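Local coordinates for glucose-6-phosphate dehydrogenase (Trypanosoma cruzi, PDB 5AQ1), which catalyses the NADP-dependent oxidation of glucose 6-phosphate to 6-phosphogluconolactone, the entry step of the pentose phosphate pathway, at residues G89-L94 with G102-R107; R130-F135 with A166-E171; I446-A449 with T455-V458. One frame throughout, in Å; residues are numbered along the deposited sequence.

Interaction 1: residues G89-L94 with G102-R107; sequences GFFTRL and GNFLRR
Phe104, whose ring meets Phe91, has its backbone carbonyl taken up in a turn: Arg107 N donates to Phe104 O at 2.9 Å. Leu105, the second residue in touch with Phe91, gives its own O to Lys83 NZ. Across the contact itself everything is apolar. Phe91 reaches over with the far end of its ring, CZ coming to 3.8 Å from Phe104 CE2, while Leu105 CD2 sits at the edge of the Phe91 ring, 4.0 Å from CE2. The two phenyl rings lie obliquely, centroids 5.8 Å apart and planes at 68°, and Phe91 CZ lies near the plane of the Phe104 ring, at its edge. Phe104 gets there because its CG stands anti to the backbone N (chi1 176°). In the fold this is part of the beta-alpha-beta crossover from strand 67-72 to strand 108-112 in the Rossmann-type NADP domain; the loop after helix 79-87 is pinned here against the short helix 101-105 that leads into the edge strand. Helix 43-58 completes the aromatic cluster: Phe54 stacks on Phe91 and also meets Phe104, which Tyr57 approaches as well. The disulfide Cys58-Cys99 also ties that helix to the loop between the segments.

Interaction 2: residues R130-F135 with A166-E171; sequences RMEEAF and AMQKPE
Glu132 and Gln168 face each other from opposite directions, carboxylate against amide, and they alone make this contact. Gln168 NE2 comes to 3.0 Å from Glu132 OE2, yet the N-H points too poorly for a hydrogen bond; OE1 of Glu132 lies 3.4 Å from the same NE2. The two flat groups are turned only 8° from one another. Glu132 stretches out from its helix, extended beyond CG, whereas Gln168 starts with CG anti to the backbone N (chi1 -172°) and then bends at chi2 (71°), which carries its amide to the glutamate.

One shell out, each polar end finds a firmer partner. Glu132 OE2 forms a salt bridge with Arg144 NE, and Gln168 NE2 donates to Gly142 O. The carboxylate and the amide are therefore both held by residues at the very beginning of strand 143-148, Gly142 just before it and Arg144 within it, and the arginine's positive charge would be expected to favour an ionised Glu132. Arg144 NH1 adds a weak hydrogen bond to Ala166 O, while Gln168 also rests on Val175.

Helix 118-134 thus ends beside the link from helix 155-165 to strand 175-179, with Arg144 reaching both. This is the rim of a Rossmann-type parallel sheet where strands begin, the edge away from the dinucleotide-binding ends of the strands.

Interaction 3: residues I446-A449 with T455-V458; sequences IHEA and TNFV
Glu448 OE1 takes a hydrogen bond from Asn456 ND2, 2.9 Å long and nearly straight at 166°. The donor arrives on the syn side of the carboxylate, tilted somewhat out of its plane, while OE1 lies close to the plane of the asparagine amide; the two planes are turned by roughly half a right angle. A water donates to the same OE1 at 2.8 Å and accepts from Asn456 N at 3.0 Å, so one glutamate oxygen holds the side chain of Asn456 directly and its backbone through the water. The glutamate reaches this far because its chain runs extended beyond CG (chi2 162°). In Asn456, CG sits beside the backbone N (chi1 -65°), turning the amide toward Glu448 OE1.

Helix 441-451 is joined in this way to the loop that leads into helix 460-479, a connection between two consecutive helices lying against the family signature Arg-Ile-Asp-His-Tyr-Leu-Gly-Lys: Asn456 touches Leu213, Phe457 touches Ile209, and Val458 pairs by backbone with Arg208. Gln219 just beyond abuts both Glu448 and Asn456.

Phe457 supplies the apolar half. Phe457 CZ lies 4.0 Å from Ala449 CB, approaching obliquely, and Glu448 CB sits at the ring's edge, 4.2 Å from Phe457 CE1. Phe207, from the last strand of the parallel sheet, meets the Phe457 ring edge-to-face.

In the fold
Interactions 1 and 2 follow one another in the NAD-binding domain, with centres 26 Å apart and nearest atoms about 6 Å apart; interaction 3 comes from the C-terminal part of the chain, its centre 23 Å from each of the others. None touches another. Helix 43-58 connects two of them: it lays Phe54 on interaction 1, and its Leu53 touches both Phe104 and Ile446. Interaction 3 adjoins the segment carrying His211, Tyr212 and Lys215 of the glucose 6-phosphate pocket. Even so, the Phe457 side chain stays about 14 Å from that sugar phosphate and about 13 Å from the NADPH.

Interaction 1: residues G89-L94 with G102-R107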
loop_
_atom_site.group_PDB
_atom_site.type_symbol
_atom_site.label_atom_id
_atom_site.label_comp_id
_atom_site.label_asym_id
_atom_site.label_seq_id
_atom_site.Cartn_x
_atom_site.Cartn_y
_atom_site.Cartn_z
ATOM N N GLY B 89 19.351 -46.264 24.220
ATOM C CA GLY B 89 19.151 -46.677 22.833
ATOM C C GLY B 89 18.543 -45.618 21.928
ATOM O O GLY B 89 18.780 -45.632 20.722
ATOM N N PHE B 90 17.764 -44.700 22.500
ATOM C CA PHE B 90 17.107 -43.645 21.722
ATOM C C PHE B 90 17.842 -42.301 21.731
ATOM O O PHE B 90 17.364 -41.336 21.133
ATOM C CB PHE B 90 15.673 -43.454 22.214
ATOM C CG PHE B 90 14.803 -44.663 22.023
ATOM C CD1 PHE B 90 14.718 -45.633 23.010
ATOM C CD2 PHE B 90 14.070 -44.831 20.856
ATOM C CE1 PHE B 90 13.917 -46.750 22.838
ATOM C CE2 PHE B 90 13.267 -45.946 20.678
ATOM C CZ PHE B 90 13.189 -46.907 21.671
ATOM N N PHE B 91 18.999 -42.233 22.388
ATOM C CA PHE B 91 19.798 -41.007 22.387
ATOM C C PHE B 91 20.545 -40.879 21.064
ATOM O O PHE B 91 21.024 -41.871 20.510
ATOM C CB PHE B 91 20.812 -40.983 23.543
ATOM C CG PHE B 91 20.202 -41.065 24.922
ATOM C CD1 PHE B 91 18.828 -40.928 25.134
ATOM C CD2 PHE B 91 21.027 -41.244 26.027
ATOM C CE1 PHE B 91 18.299 -41.005 26.412
ATOM C CE2 PHE B 91 20.501 -41.315 27.304
ATOM C CZ PHE B 91 19.137 -41.195 27.498
ATOM N N THR B 92 20.651 -39.649 20.573
ATOM C CA THR B 92 21.320 -39.371 19.307
ATOM C C THR B 92 22.499 -38.432 19.535
ATOM O O THR B 92 22.678 -37.902 20.637
ATOM C CB THR B 92 20.350 -38.740 18.283
ATOM O OG1 THR B 92 19.986 -37.417 18.700
ATOM C CG2 THR B 92 19.097 -39.600 18.128
ATOM N N ARG B 93 23.297 -38.243 18.484
ATOM C CA ARG B 93 24.469 -37.366 18.511
ATOM C C ARG B 93 25.458 -37.767 19.610
ATOM O O ARG B 93 26.137 -36.920 20.198
ATOM C CB ARG B 93 24.023 -35.906 18.680
ATOM C CG ARG B 93 22.935 -35.437 17.702
ATOM C CD ARG B 93 23.235 -34.083 17.085
ATOM N NE ARG B 93 23.804 -33.106 18.002
ATOM C CZ ARG B 93 25.056 -32.638 17.957
ATOM N NH1 ARG B 93 25.953 -33.066 17.064
ATOM N NH2 ARG B 93 25.423 -31.729 18.843
ATOM N N LEU B 94 25.539 -39.072 19.856
ATOM C CA LEU B 94 26.399 -39.631 20.892
ATOM C C LEU B 94 27.871 -39.412 20.558
ATOM O O LEU B 94 28.654 -38.978 21.406
ATOM C CB LEU B 94 26.116 -41.131 21.054
ATOM C CG LEU B 94 24.809 -41.494 21.763
ATOM C CD1 LEU B 94 24.331 -42.885 21.375
ATOM C CD2 LEU B 94 24.983 -41.387 23.268
ATOM N N GLY B 102 26.795 -41.857 30.836
ATOM C CA GLY B 102 26.691 -42.306 32.224
ATOM C C GLY B 102 26.398 -41.189 33.213
ATOM O O GLY B 102 25.636 -41.384 34.161
ATOM N N ASN B 103 27.008 -40.026 32.995
ATOM C CA ASN B 103 26.778 -38.846 33.838
ATOM C C ASN B 103 25.324 -38.399 33.821
ATOM O O ASN B 103 24.765 -38.064 34.868
ATOM C CB ASN B 103 27.678 -37.680 33.407
ATOM C CG ASN B 103 29.132 -37.880 33.802
ATOM O OD1 ASN B 103 29.445 -38.645 34.716
ATOM N ND2 ASN B 103 30.032 -37.184 33.115
ATOM N N PHE B 104 24.715 -38.400 32.639
ATOM C CA PHE B 104 23.300 -38.068 32.516
ATOM C C PHE B 104 22.403 -39.124 33.166
ATOM O O PHE B 104 21.471 -38.784 33.895
ATOM C CB PHE B 104 22.903 -37.882 31.052
ATOM C CG PHE B 104 21.432 -37.640 30.854
ATOM C CD1 PHE B 104 20.841 -36.476 31.324
ATOM C CD2 PHE B 104 20.637 -38.580 30.211
ATOM C CE1 PHE B 104 19.488 -36.250 31.155
ATOM C CE2 PHE B 104 19.284 -38.358 30.035
ATOM C CZ PHE B 104 18.709 -37.191 30.508
ATOM N N LEU B 105 22.686 -40.400 32.908
ATOM C CA LEU B 105 21.898 -41.499 33.480
ATOM C C LEU B 105 21.986 -41.536 35.005
ATOM O O LEU B 105 21.055 -41.984 35.669
ATOM C CB LEU B 105 22.325 -42.852 32.894
ATOM C CG LEU B 105 22.110 -43.057 31.390
ATOM C CD1 LEU B 105 22.582 -44.445 30.982
ATOM C CD2 LEU B 105 20.655 -42.847 30.990
ATOM N N ARG B 106 23.096 -41.054 35.558
ATOM C CA ARG B 106 23.235 -40.910 37.011
ATOM C C ARG B 106 22.176 -39.985 37.623
ATOM O O ARG B 106 21.840 -40.122 38.798
ATOM C CB ARG B 106 24.637 -40.409 37.382
ATOM C CG ARG B 106 25.593 -41.496 37.837
ATOM C CD ARG B 106 27.013 -40.932 38.047
ATOM N NE ARG B 106 27.875 -41.102 36.869
ATOM C CZ ARG B 106 28.528 -42.222 36.544
ATOM N NH1 ARG B 106 28.434 -43.317 37.299
ATOM N NH2 ARG B 106 29.286 -42.247 35.447
ATOM N N ARG B 107 21.655 -39.056 36.826
ATOM C CA ARG B 107 20.629 -38.118 37.285
ATOM C C ARG B 107 19.208 -38.692 37.234
ATOM O O ARG B 107 18.282 -38.056 37.727
ATOM C CB ARG B 107 20.672 -36.826 36.454
ATOM C CG ARG B 107 22.047 -36.180 36.291
ATOM C CD ARG B 107 22.853 -36.130 37.583
ATOM N NE ARG B 107 22.088 -35.565 38.692
ATOM C CZ ARG B 107 22.506 -35.517 39.955
ATOM N NH1 ARG B 107 23.701 -35.990 40.298
ATOM N NH2 ARG B 107 21.719 -34.988 40.884
#

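Interaction 2: residues R130-F135 with A166-E171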
loop_
_atom_site.group_PDB
_atom_site.type_symbol
_atom_site.label_atom_id
_atom_site.label_comp_id
_atom_site.label_asym_id
_atom_site.label_seq_id
_atom_site.Cartn_x
_atom_site.Cartn_y
_atom_site.Cartn_z
ATOM N N ARG B 130 13.223 -35.715 49.344
ATOM C CA ARG B 130 14.558 -36.294 49.538
ATOM C C ARG B 130 15.584 -35.719 48.574
ATOM O O ARG B 130 16.713 -35.418 48.960
ATOM C CB ARG B 130 14.541 -37.820 49.363
ATOM C CG ARG B 130 14.234 -38.552 50.649
ATOM C CD ARG B 130 14.414 -40.053 50.509
ATOM N NE ARG B 130 13.813 -40.741 51.645
ATOM C CZ ARG B 130 12.534 -41.103 51.729
ATOM N NH1 ARG B 130 11.680 -40.860 50.733
ATOM N NH2 ARG B 130 12.101 -41.718 52.829
ATOM N N MET B 131 15.185 -35.602 47.313
ATOM C CA MET B 131 16.048 -35.047 46.279
ATOM C C MET B 131 16.303 -33.556 46.507
ATOM O O MET B 131 17.425 -33.082 46.327
ATOM C CB MET B 131 15.435 -35.276 44.894
ATOM C CG MET B 131 15.396 -36.737 44.466
ATOM S SD MET B 131 14.375 -37.023 43.004
ATOM C CE MET B 131 14.775 -38.737 42.662
ATOM N N GLU B 132 15.266 -32.832 46.918
ATOM C CA GLU B 132 15.382 -31.398 47.193
ATOM C C GLU B 132 16.290 -31.092 48.385
ATOM O O GLU B 132 17.066 -30.143 48.344
ATOM C CB GLU B 132 14.003 -30.790 47.421
ATOM C CG GLU B 132 13.160 -30.716 46.158
ATOM C CD GLU B 132 11.765 -30.170 46.407
ATOM O OE1 GLU B 132 11.260 -30.330 47.542
ATOM O OE2 GLU B 132 11.170 -29.596 45.473
ATOM N N GLU B 133 16.195 -31.895 49.441
ATOM C CA GLU B 133 17.050 -31.724 50.618
ATOM C C GLU B 133 18.526 -31.970 50.286
ATOM O O GLU B 133 19.412 -31.344 50.872
ATOM C CB GLU B 133 16.619 -32.664 51.759
ATOM C CG GLU B 133 15.226 -32.440 52.340
ATOM C CD GLU B 133 14.879 -30.983 52.600
ATOM O OE1 GLU B 133 15.762 -30.242 53.082
ATOM O OE2 GLU B 133 13.722 -30.583 52.320
ATOM N N ALA B 134 18.780 -32.881 49.346
ATOM C CA ALA B 134 20.145 -33.235 48.947
ATOM C C ALA B 134 20.795 -32.180 48.054
ATOM O O ALA B 134 22.005 -32.213 47.842
ATOM C CB ALA B 134 20.158 -34.591 48.252
ATOM N N PHE B 135 19.995 -31.259 47.521
ATOM C CA PHE B 135 20.518 -30.110 46.790
ATOM C C PHE B 135 21.461 -29.332 47.690
ATOM O O PHE B 135 21.128 -29.046 48.838
ATOM C CB PHE B 135 19.369 -29.210 46.345
ATOM C CG PHE B 135 19.804 -27.977 45.614
ATOM C CD1 PHE B 135 20.287 -28.062 44.313
ATOM C CD2 PHE B 135 19.711 -26.726 46.214
ATOM C CE1 PHE B 135 20.681 -26.926 43.628
ATOM C CE2 PHE B 135 20.101 -25.585 45.533
ATOM C CZ PHE B 135 20.589 -25.686 44.239
ATOM N N ALA B 166 1.312 -33.104 46.049
ATOM C CA ALA B 166 2.692 -33.025 45.553
ATOM C C ALA B 166 3.089 -31.635 45.046
ATOM O O ALA B 166 3.955 -31.507 44.179
ATOM C CB ALA B 166 2.915 -34.072 44.470
ATOM N N MET B 167 2.474 -30.595 45.603
ATOM C CA MET B 167 2.797 -29.221 45.235
ATOM C C MET B 167 3.840 -28.649 46.183
ATOM O O MET B 167 3.787 -28.863 47.397
ATOM C CB MET B 167 1.549 -28.338 45.279
ATOM C CG MET B 167 0.455 -28.741 44.305
ATOM S SD MET B 167 0.893 -28.441 42.582
ATOM C CE MET B 167 0.660 -26.670 42.475
ATOM N N GLN B 168 4.806 -27.939 45.612
ATOM C CA GLN B 168 5.685 -27.083 46.384
ATOM C C GLN B 168 4.880 -25.852 46.766
ATOM O O GLN B 168 4.035 -25.394 45.993
ATOM C CB GLN B 168 6.893 -26.668 45.541
ATOM C CG GLN B 168 7.983 -25.932 46.303
ATOM C CD GLN B 168 8.736 -26.839 47.256
ATOM O OE1 GLN B 168 8.267 -27.125 48.355
ATOM N NE2 GLN B 168 9.911 -27.294 46.837
ATOM N N LYS B 169 5.129 -25.327 47.959
ATOM C CA LYS B 169 4.539 -24.047 48.354
ATOM C C LYS B 169 5.238 -22.927 47.577
ATOM O O LYS B 169 6.441 -23.012 47.336
ATOM C CB LYS B 169 4.603 -23.820 49.867
ATOM C CG LYS B 169 5.845 -24.362 50.553
ATOM C CD LYS B 169 5.582 -25.590 51.422
ATOM C CE LYS B 169 4.548 -25.420 52.504
ATOM N NZ LYS B 169 4.688 -24.155 53.266
ATOM N N PRO B 170 4.487 -21.885 47.161
ATOM C CA PRO B 170 5.039 -20.844 46.277
ATOM C C PRO B 170 6.343 -20.213 46.769
ATOM O O PRO B 170 7.168 -19.805 45.952
ATOM C CB PRO B 170 3.926 -19.787 46.235
ATOM C CG PRO B 170 2.679 -20.534 46.545
ATOM C CD PRO B 170 3.081 -21.607 47.516
ATOM N N GLU B 171 6.529 -20.152 48.085
ATOM C CA GLU B 171 7.705 -19.502 48.673
ATOM C C GLU B 171 8.973 -20.316 48.406
ATOM O O GLU B 171 10.062 -19.754 48.303
ATOM C CB GLU B 171 7.551 -19.283 50.193
ATOM C CG GLU B 171 6.136 -19.018 50.713
ATOM C CD GLU B 171 5.509 -20.231 51.416
ATOM O OE1 GLU B 171 6.250 -21.106 51.938
ATOM O OE2 GLU B 171 4.263 -20.300 51.480
#

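Interaction 3: residues I446-A449 with T455-V458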
loop_
_atom_site.group_PDB
_atom_site.type_symbol
_atom_site.label_atom_id
_atom_site.label_comp_id
_atom_site.label_asym_id
_atom_site.label_seq_id
_atom_site.Cartn_x
_atom_site.Cartn_y
_atom_site.Cartn_z
ATOM N N ILE B 446 10.787 -28.045 26.305
ATOM C CA ILE B 446 11.139 -28.343 27.695
ATOM C C ILE B 446 12.013 -27.223 28.269
ATOM O O ILE B 446 11.798 -26.780 29.399
ATOM C CB ILE B 446 11.843 -29.714 27.824
ATOM C CG1 ILE B 446 10.838 -30.842 27.574
ATOM C CG2 ILE B 446 12.469 -29.884 29.204
ATOM C CD1 ILE B 446 11.457 -32.217 27.446
ATOM N N HIS B 447 12.986 -26.765 27.482
ATOM C CA HIS B 447 13.859 -25.657 27.881
ATOM C C HIS B 447 13.066 -24.385 28.177
ATOM O O HIS B 447 13.325 -23.704 29.165
ATOM C CB HIS B 447 14.905 -25.390 26.792
ATOM C CG HIS B 447 15.785 -24.210 27.066
ATOM N ND1 HIS B 447 16.525 -24.084 28.223
ATOM C CD2 HIS B 447 16.053 -23.108 26.326
ATOM C CE1 HIS B 447 17.205 -22.951 28.187
ATOM N NE2 HIS B 447 16.936 -22.341 27.047
ATOM N N GLU B 448 12.095 -24.078 27.324
ATOM C CA GLU B 448 11.274 -22.885 27.501
ATOM C C GLU B 448 10.309 -23.008 28.693
ATOM O O GLU B 448 10.015 -22.011 29.359
ATOM C CB GLU B 448 10.520 -22.567 26.207
ATOM C CG GLU B 448 11.429 -22.042 25.104
ATOM C CD GLU B 448 10.815 -22.134 23.721
ATOM O OE1 GLU B 448 9.572 -22.115 23.610
ATOM O OE2 GLU B 448 11.580 -22.222 22.733
ATOM N N ALA B 449 9.827 -24.222 28.958
ATOM C CA ALA B 449 9.019 -24.491 30.151
ATOM C C ALA B 449 9.829 -24.271 31.433
ATOM O O ALA B 449 9.310 -23.738 32.414
ATOM C CB ALA B 449 8.462 -25.905 30.115
ATOM N N THR B 455 5.264 -18.667 25.625
ATOM C CA THR B 455 5.013 -18.260 24.237
ATOM C C THR B 455 4.544 -19.411 23.348
ATOM O O THR B 455 3.536 -19.288 22.648
ATOM C CB THR B 455 6.274 -17.633 23.604
ATOM O OG1 THR B 455 6.652 -16.467 24.344
ATOM C CG2 THR B 455 6.031 -17.245 22.152
ATOM N N ASN B 456 5.269 -20.525 23.395
ATOM C CA ASN B 456 5.033 -21.655 22.492
ATOM C C ASN B 456 4.253 -22.796 23.139
ATOM O O ASN B 456 4.564 -23.969 22.930
ATOM C CB ASN B 456 6.370 -22.158 21.944
ATOM C CG ASN B 456 7.055 -21.133 21.062
ATOM O OD1 ASN B 456 6.418 -20.524 20.205
ATOM N ND2 ASN B 456 8.354 -20.940 21.261
ATOM N N PHE B 457 3.238 -22.436 23.919
ATOM C CA PHE B 457 2.374 -23.401 24.581
ATOM C C PHE B 457 0.934 -22.948 24.432
ATOM O O PHE B 457 0.652 -21.754 24.479
ATOM C CB PHE B 457 2.751 -23.534 26.054
ATOM C CG PHE B 457 4.111 -24.120 26.274
ATOM C CD1 PHE B 457 5.233 -23.308 26.337
ATOM C CD2 PHE B 457 4.274 -25.492 26.395
ATOM C CE1 PHE B 457 6.490 -23.850 26.528
ATOM C CE2 PHE B 457 5.530 -26.042 26.590
ATOM C CZ PHE B 457 6.638 -25.220 26.656
ATOM N N VAL B 458 0.026 -23.908 24.280
ATOM C CA VAL B 458 -1.353 -23.608 23.912
ATOM C C VAL B 458 -2.136 -23.118 25.123
ATOM O O VAL B 458 -2.324 -23.854 26.090
ATOM C CB VAL B 458 -2.059 -24.832 23.294
ATOM C CG1 VAL B 458 -3.421 -24.439 22.737
ATOM C CG2 VAL B 458 -1.198 -25.448 22.197
HETATM O O HOH W 1 7.793 -20.508 24.975
#